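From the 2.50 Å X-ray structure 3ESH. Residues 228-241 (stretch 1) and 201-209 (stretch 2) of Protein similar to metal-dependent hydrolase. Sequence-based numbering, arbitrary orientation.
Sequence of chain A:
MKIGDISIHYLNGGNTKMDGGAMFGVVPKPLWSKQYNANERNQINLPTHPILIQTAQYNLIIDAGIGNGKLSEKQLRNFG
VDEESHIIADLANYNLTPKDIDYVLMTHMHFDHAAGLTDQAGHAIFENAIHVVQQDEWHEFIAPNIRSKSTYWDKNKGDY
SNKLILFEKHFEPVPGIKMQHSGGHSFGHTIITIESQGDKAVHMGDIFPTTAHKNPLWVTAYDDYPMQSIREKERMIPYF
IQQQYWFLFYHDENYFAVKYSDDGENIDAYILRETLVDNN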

ATOM      1  N   GLN A 228      -2.053   1.823 -15.089  1.00 29.47           N
ATOM      2  CA  GLN A 228      -0.644   1.457 -15.067  1.00 28.90           C
ATOM      3  C   GLN A 228      -0.143   1.261 -16.499  1.00 28.75           C
ATOM      4  O   GLN A 228       1.018   1.507 -16.794  1.00 29.66           O
ATOM      5  CB  GLN A 228      -0.446   0.176 -14.237  1.00 28.23           C
ATOM      6  CG  GLN A 228       0.964  -0.440 -14.273  1.00 24.96           C
ATOM      7  CD  GLN A 228       2.012   0.434 -13.611  1.00 28.43           C
ATOM      8  OE1 GLN A 228       1.701   1.262 -12.737  1.00 29.17           O
ATOM      9  NE2 GLN A 228       3.269   0.241 -13.998  1.00 26.47           N
ATOM     10  N   SER A 229      -1.034   0.816 -17.376  1.00 28.40           N
ATOM     11  CA  SER A 229      -0.689   0.613 -18.778  1.00 29.09           C
ATOM     12  C   SER A 229      -0.341   1.957 -19.396  1.00 30.52           C
ATOM     13  O   SER A 229       0.659   2.099 -20.075  1.00 31.80           O
ATOM     14  CB  SER A 229      -1.861   0.006 -19.539  1.00 28.83           C
ATOM     15  OG  SER A 229      -2.060  -1.326 -19.139  1.00 30.82           O
ATOM     16  N   ILE A 230      -1.192   2.941 -19.159  1.00 30.84           N
ATOM     17  CA  ILE A 230      -0.972   4.268 -19.679  1.00 32.08           C
ATOM     18  C   ILE A 230       0.334   4.831 -19.101  1.00 33.11           C
ATOM     19  O   ILE A 230       1.161   5.384 -19.829  1.00 35.72           O
ATOM     20  CB  ILE A 230      -2.160   5.178 -19.322  1.00 30.93           C
ATOM     21  CG1 ILE A 230      -3.419   4.627 -20.001  1.00 32.79           C
ATOM     22  CG2 ILE A 230      -1.874   6.614 -19.732  1.00 31.81           C
ATOM     23  CD1 ILE A 230      -4.710   5.220 -19.497  1.00 31.23           C
ATOM     24  N   ARG A 231       0.523   4.679 -17.796  1.00 32.05           N
ATOM     25  CA  ARG A 231       1.726   5.170 -17.157  1.00 31.03           C
ATOM     26  C   ARG A 231       2.962   4.635 -17.864  1.00 31.91           C
ATOM     27  O   ARG A 231       3.856   5.392 -18.212  1.00 32.03           O
ATOM     28  CB  ARG A 231       1.770   4.758 -15.687  1.00 30.91           C
ATOM     29  CG  ARG A 231       3.031   5.202 -14.940  1.00 29.98           C
ATOM     30  CD  ARG A 231       3.058   4.625 -13.519  1.00 30.65           C
ATOM     31  NE  ARG A 231       4.312   4.894 -12.828  1.00 31.30           N
ATOM     32  CZ  ARG A 231       4.558   5.981 -12.095  1.00 31.77           C
ATOM     33  NH1 ARG A 231       3.624   6.919 -11.947  1.00 31.70           N
ATOM     34  NH2 ARG A 231       5.742   6.134 -11.502  1.00 30.13           N
ATOM     35  N   GLU A 232       3.009   3.328 -18.088  1.00 32.03           N
ATOM     36  CA  GLU A 232       4.163   2.702 -18.745  1.00 34.86           C
ATOM     37  C   GLU A 232       4.338   3.168 -20.189  1.00 34.17           C
ATOM     38  O   GLU A 232       5.447   3.495 -20.610  1.00 34.12           O
ATOM     39  CB  GLU A 232       4.044   1.173 -18.709  1.00 37.38           C
ATOM     40  CG  GLU A 232       4.018   0.587 -17.322  1.00 40.99           C
ATOM     41  CD  GLU A 232       5.335   0.761 -16.587  1.00 44.97           C
ATOM     42  OE1 GLU A 232       6.355   0.185 -17.026  1.00 48.24           O
ATOM     43  OE2 GLU A 232       5.351   1.474 -15.572  1.00 48.17           O
ATOM     44  N   LYS A 233       3.249   3.183 -20.947  1.00 34.24           N
ATOM     45  CA  LYS A 233       3.289   3.620 -22.337  1.00 34.70           C
ATOM     46  C   LYS A 233       3.709   5.085 -22.445  1.00 36.36           C
ATOM     47  O   LYS A 233       4.500   5.437 -23.319  1.00 37.06           O
ATOM     48  CB  LYS A 233       1.913   3.431 -22.996  1.00 33.42           C
ATOM     49  CG  LYS A 233       1.502   1.969 -23.171  1.00 33.84           C
ATOM     50  CD  LYS A 233       0.103   1.832 -23.740  1.00 31.86           C
ATOM     51  CE  LYS A 233       0.043   2.268 -25.179  1.00 31.47           C
ATOM     52  NZ  LYS A 233      -1.352   2.154 -25.687  1.00 33.30           N
ATOM     53  N   GLU A 234       3.178   5.931 -21.561  1.00 37.43           N
ATOM     54  CA  GLU A 234       3.510   7.357 -21.576  1.00 38.97           C
ATOM     55  C   GLU A 234       5.012   7.598 -21.460  1.00 39.23           C
ATOM     56  O   GLU A 234       5.544   8.515 -22.081  1.00 39.85           O
ATOM     57  CB  GLU A 234       2.793   8.093 -20.441  1.00 40.40           C
ATOM     58  CG  GLU A 234       3.286   9.523 -20.240  1.00 44.60           C
ATOM     59  CD  GLU A 234       2.643  10.227 -19.048  1.00 48.13           C
ATOM     60  OE1 GLU A 234       2.725   9.686 -17.928  1.00 47.89           O
ATOM     61  OE2 GLU A 234       2.064  11.319 -19.231  1.00 49.05           O
ATOM     62  N   ARG A 235       5.702   6.762 -20.692  1.00 39.10           N
ATOM     63  CA  ARG A 235       7.127   6.955 -20.511  1.00 39.84           C
ATOM     64  C   ARG A 235       8.038   6.120 -21.409  1.00 39.60           C
ATOM     65  O   ARG A 235       9.034   6.627 -21.919  1.00 38.87           O
ATOM     66  CB  ARG A 235       7.503   6.742 -19.040  1.00 40.87           C
ATOM     67  CG  ARG A 235       8.400   5.550 -18.801  1.00 44.06           C
ATOM     68  CD  ARG A 235       8.962   5.519 -17.397  1.00 46.27           C
ATOM     69  NE  ARG A 235       9.850   4.375 -17.249  1.00 49.79           N
ATOM     70  CZ  ARG A 235       9.445   3.112 -17.185  1.00 51.45           C
ATOM     71  NH1 ARG A 235       8.147   2.826 -17.243  1.00 51.36           N
ATOM     72  NH2 ARG A 235      10.338   2.133 -17.092  1.00 52.45           N
HETATM   73  N   MSE A 236       7.705   4.850 -21.610  1.00 38.66           N
HETATM   74  CA  MSE A 236       8.527   3.968 -22.442  1.00 38.35           C
HETATM   75  C   MSE A 236       8.615   4.369 -23.909  1.00 39.95           C
HETATM   76  O   MSE A 236       9.711   4.586 -24.427  1.00 40.65           O
HETATM   77  CB  MSE A 236       8.019   2.529 -22.368  1.00 36.66           C
HETATM   78  CG  MSE A 236       8.034   1.976 -20.980  1.00 37.00           C
HETATM   79 SE   MSE A 236       7.446   0.136 -21.048  1.00 33.60          SE
HETATM   80  CE  MSE A 236       8.617  -0.469 -19.689  1.00 38.54           C
ATOM     81  N   ILE A 237       7.468   4.459 -24.583  1.00 38.07           N
ATOM     82  CA  ILE A 237       7.434   4.794 -26.004  1.00 37.92           C
ATOM     83  C   ILE A 237       8.266   6.016 -26.411  1.00 37.70           C
ATOM     84  O   ILE A 237       9.071   5.935 -27.338  1.00 37.11           O
ATOM     85  CB  ILE A 237       5.968   4.919 -26.487  1.00 36.76           C
ATOM     86  CG1 ILE A 237       5.292   3.553 -26.347  1.00 37.45           C
ATOM     87  CG2 ILE A 237       5.909   5.377 -27.931  1.00 34.06           C
ATOM     88  CD1 ILE A 237       3.817   3.520 -26.717  1.00 37.29           C
ATOM     89  N   PRO A 238       8.095   7.160 -25.729  1.00 37.79           N
ATOM     90  CA  PRO A 238       8.898   8.323 -26.118  1.00 38.28           C
ATOM     91  C   PRO A 238      10.404   8.059 -25.950  1.00 38.50           C
ATOM     92  O   PRO A 238      11.221   8.512 -26.749  1.00 38.62           O
ATOM     93  CB  PRO A 238       8.394   9.420 -25.177  1.00 37.97           C
ATOM     94  CG  PRO A 238       6.954   9.043 -24.966  1.00 37.28           C
ATOM     95  CD  PRO A 238       7.044   7.543 -24.769  1.00 37.70           C
ATOM     96  N   TYR A 239      10.754   7.322 -24.901  1.00 38.23           N
ATOM     97  CA  TYR A 239      12.151   6.989 -24.627  1.00 37.73           C
ATOM     98  C   TYR A 239      12.717   6.051 -25.690  1.00 38.22           C
ATOM     99  O   TYR A 239      13.781   6.303 -26.244  1.00 39.45           O
ATOM    100  CB  TYR A 239      12.279   6.326 -23.255  1.00 38.27           C
ATOM    101  CG  TYR A 239      13.668   5.801 -22.962  1.00 38.58           C
ATOM    102  CD1 TYR A 239      14.717   6.673 -22.666  1.00 37.12           C
ATOM    103  CD2 TYR A 239      13.945   4.437 -23.051  1.00 38.88           C
ATOM    104  CE1 TYR A 239      16.008   6.202 -22.473  1.00 38.23           C
ATOM    105  CE2 TYR A 239      15.230   3.957 -22.865  1.00 40.35           C
ATOM    106  CZ  TYR A 239      16.260   4.842 -22.576  1.00 41.13           C
ATOM    107  OH  TYR A 239      17.542   4.361 -22.403  1.00 41.62           O
ATOM    108  N   PHE A 240      12.007   4.963 -25.962  1.00 37.93           N
ATOM    109  CA  PHE A 240      12.446   4.007 -26.956  1.00 39.11           C
ATOM    110  C   PHE A 240      12.569   4.647 -28.339  1.00 40.58           C
ATOM    111  O   PHE A 240      13.432   4.261 -29.139  1.00 41.29           O
ATOM    112  CB  PHE A 240      11.487   2.820 -27.017  1.00 39.33           C
ATOM    113  CG  PHE A 240      11.547   1.931 -25.810  1.00 38.93           C
ATOM    114  CD1 PHE A 240      12.780   1.513 -25.297  1.00 38.88           C
ATOM    115  CD2 PHE A 240      10.378   1.496 -25.190  1.00 37.27           C
ATOM    116  CE1 PHE A 240      12.843   0.671 -24.184  1.00 37.91           C
ATOM    117  CE2 PHE A 240      10.431   0.655 -24.079  1.00 37.33           C
ATOM    118  CZ  PHE A 240      11.662   0.244 -23.574  1.00 36.97           C
ATOM    119  N   ILE A 241      11.707   5.617 -28.623  1.00 39.43           N
ATOM    120  CA  ILE A 241      11.755   6.308 -29.903  1.00 41.10           C
ATOM    121  C   ILE A 241      12.977   7.220 -29.932  1.00 40.92           C
ATOM    122  O   ILE A 241      13.731   7.233 -30.895  1.00 39.97           O
ATOM    123  CB  ILE A 241      10.470   7.132 -30.149  1.00 40.97           C
ATOM    124  CG1 ILE A 241       9.305   6.186 -30.466  1.00 42.02           C
ATOM    125  CG2 ILE A 241      10.675   8.104 -31.300  1.00 40.57           C
ATOM    126  CD1 ILE A 241       7.974   6.886 -30.691  1.00 41.32           C
TER
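Stretch 2 201-209: AVHMGDIFP

Stretch 2 begins as the end of a strand (201-203), then turns through a loop, and it runs antiparallel to the helix of stretch 1: Ile 207 lies near Ser 229 (CA to CA, 6.1 Å) and Val 202 near Phe 240 (CA to CA, 7.9 Å). No direct hydrogen bond links the two stretches; the contact is mainly apolar. At Ser 229 the short side chain lies close against Ile 207, whose CD1 comes within 3.1 Å of Ser 229 OG. One turn on, Lys 233 lays its aliphatic chain along Ile 207, with Lys 233 CG 4.1 Å from Ile 207 CG2. Its charged end reaches a water, which accepts from Lys 233 NZ (2.6 Å) and donates to Ile 207 O (3.2 Å), so a long side chain serves both carbon packing and polar bridging. Met 236 and Ile 237, both buried and apolar, suit the selenomethionine Met 204: its CE lies 3.8 Å from Met 236 SE and 3.9 Å from Ile 237 CG1. Ile 237 also places its CD1 methyl over one face of the Phe 208 ring, 4.0 Å from Phe 208 CD1. The flat ring of Phe 240 takes Val 202 CG2 over one face, 3.8 Å from Phe 240 CZ, while Met 204 SE approaches obliquely, 4.0 Å from Phe 240 CD2.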

ATOM      1  N   ALA A 201      16.156  -3.031 -29.767  1.00 41.51           N
ATOM      2  CA  ALA A 201      14.838  -3.499 -30.143  1.00 39.78           C
ATOM      3  C   ALA A 201      14.051  -3.739 -28.873  1.00 38.91           C
ATOM      4  O   ALA A 201      14.632  -4.009 -27.817  1.00 38.75           O
ATOM      5  CB  ALA A 201      14.937  -4.778 -30.936  1.00 38.66           C
ATOM      6  N   VAL A 202      12.731  -3.633 -28.967  1.00 37.36           N
ATOM      7  CA  VAL A 202      11.890  -3.859 -27.811  1.00 36.34           C
ATOM      8  C   VAL A 202      10.536  -4.423 -28.197  1.00 35.05           C
ATOM      9  O   VAL A 202       9.985  -4.096 -29.244  1.00 35.09           O
ATOM     10  CB  VAL A 202      11.675  -2.557 -27.007  1.00 36.78           C
ATOM     11  CG1 VAL A 202      10.901  -1.550 -27.841  1.00 38.42           C
ATOM     12  CG2 VAL A 202      10.954  -2.862 -25.701  1.00 35.25           C
ATOM     13  N   HIS A 203      10.021  -5.300 -27.346  1.00 35.31           N
ATOM     14  CA  HIS A 203       8.716  -5.891 -27.544  1.00 35.52           C
ATOM     15  C   HIS A 203       7.951  -5.563 -26.276  1.00 35.79           C
ATOM     16  O   HIS A 203       8.250  -6.101 -25.215  1.00 35.92           O
ATOM     17  CB  HIS A 203       8.802  -7.406 -27.712  1.00 35.94           C
ATOM     18  CG  HIS A 203       7.464  -8.073 -27.762  1.00 38.21           C
ATOM     19  ND1 HIS A 203       6.486  -7.705 -28.656  1.00 37.65           N
ATOM     20  CD2 HIS A 203       6.932  -9.055 -26.997  1.00 37.80           C
ATOM     21  CE1 HIS A 203       5.399  -8.428 -28.440  1.00 37.23           C
ATOM     22  NE2 HIS A 203       5.646  -9.250 -27.440  1.00 39.86           N
HETATM   23  N   MSE A 204       6.974  -4.673 -26.386  1.00 36.18           N
HETATM   24  CA  MSE A 204       6.186  -4.268 -25.233  1.00 36.85           C
HETATM   25  C   MSE A 204       4.954  -5.136 -24.967  1.00 37.18           C
HETATM   26  O   MSE A 204       4.037  -4.723 -24.258  1.00 38.51           O
HETATM   27  CB  MSE A 204       5.816  -2.790 -25.365  1.00 34.55           C
HETATM   28  CG  MSE A 204       6.977  -1.924 -24.954  1.00 32.75           C
HETATM   29 SE   MSE A 204       6.741  -0.107 -25.383  1.00 31.62          SE
HETATM   30  CE  MSE A 204       5.302   0.270 -24.201  1.00 29.72           C
ATOM     31  N   GLY A 205       4.952  -6.353 -25.514  1.00 37.98           N
ATOM     32  CA  GLY A 205       3.826  -7.244 -25.295  1.00 37.54           C
ATOM     33  C   GLY A 205       2.458  -6.594 -25.480  1.00 39.46           C
ATOM     34  O   GLY A 205       2.291  -5.725 -26.326  1.00 39.38           O
ATOM     35  N   ASP A 206       1.482  -7.006 -24.674  1.00 40.28           N
ATOM     36  CA  ASP A 206       0.132  -6.472 -24.804  1.00 42.15           C
ATOM     37  C   ASP A 206      -0.090  -5.074 -24.231  1.00 42.68           C
ATOM     38  O   ASP A 206      -1.222  -4.650 -24.026  1.00 43.10           O
ATOM     39  CB  ASP A 206      -0.881  -7.454 -24.212  1.00 43.74           C
ATOM     40  CG  ASP A 206      -1.110  -8.655 -25.108  1.00 44.80           C
ATOM     41  OD1 ASP A 206      -0.630  -8.637 -26.261  1.00 46.42           O
ATOM     42  OD2 ASP A 206      -1.774  -9.621 -24.673  1.00 50.50           O
ATOM     43  N   ILE A 207       0.999  -4.361 -23.983  1.00 43.39           N
ATOM     44  CA  ILE A 207       0.923  -3.006 -23.476  1.00 44.21           C
ATOM     45  C   ILE A 207       1.109  -2.094 -24.710  1.00 44.97           C
ATOM     46  O   ILE A 207       0.968  -0.874 -24.637  1.00 46.50           O
ATOM     47  CB  ILE A 207       2.001  -2.771 -22.358  1.00 44.50           C
ATOM     48  CG1 ILE A 207       1.330  -2.180 -21.129  1.00 44.09           C
ATOM     49  CG2 ILE A 207       3.090  -1.829 -22.820  1.00 45.04           C
ATOM     50  CD1 ILE A 207       0.145  -2.971 -20.653  1.00 43.53           C
ATOM     51  N   PHE A 208       1.403  -2.727 -25.845  1.00 44.07           N
ATOM     52  CA  PHE A 208       1.566  -2.072 -27.142  1.00 43.62           C
ATOM     53  C   PHE A 208       1.351  -3.210 -28.145  1.00 43.49           C
ATOM     54  O   PHE A 208       2.260  -3.588 -28.881  1.00 43.93           O
ATOM     55  CB  PHE A 208       2.978  -1.492 -27.280  1.00 43.12           C
ATOM     56  CG  PHE A 208       3.143  -0.540 -28.452  1.00 41.04           C
ATOM     57  CD1 PHE A 208       4.369   0.082 -28.690  1.00 41.39           C
ATOM     58  CD2 PHE A 208       2.077  -0.258 -29.310  1.00 40.03           C
ATOM     59  CE1 PHE A 208       4.535   0.971 -29.761  1.00 39.94           C
ATOM     60  CE2 PHE A 208       2.232   0.626 -30.378  1.00 39.99           C
ATOM     61  CZ  PHE A 208       3.466   1.240 -30.604  1.00 39.37           C
ATOM     62  N   PRO A 209       0.127  -3.769 -28.181  1.00 43.25           N
ATOM     63  CA  PRO A 209      -0.298  -4.880 -29.041  1.00 42.53           C
ATOM     64  C   PRO A 209       0.004  -4.739 -30.524  1.00 42.39           C
ATOM     65  O   PRO A 209       0.646  -5.602 -31.121  1.00 43.69           O
ATOM     66  CB  PRO A 209      -1.801  -4.973 -28.782  1.00 43.28           C
ATOM     67  CG  PRO A 209      -1.978  -4.335 -27.452  1.00 43.84           C
ATOM     68  CD  PRO A 209      -1.042  -3.171 -27.520  1.00 42.26           C
TER
HETATM   69  O   HOH W   1      -2.055  -0.313 -25.408  1.00 40.06           O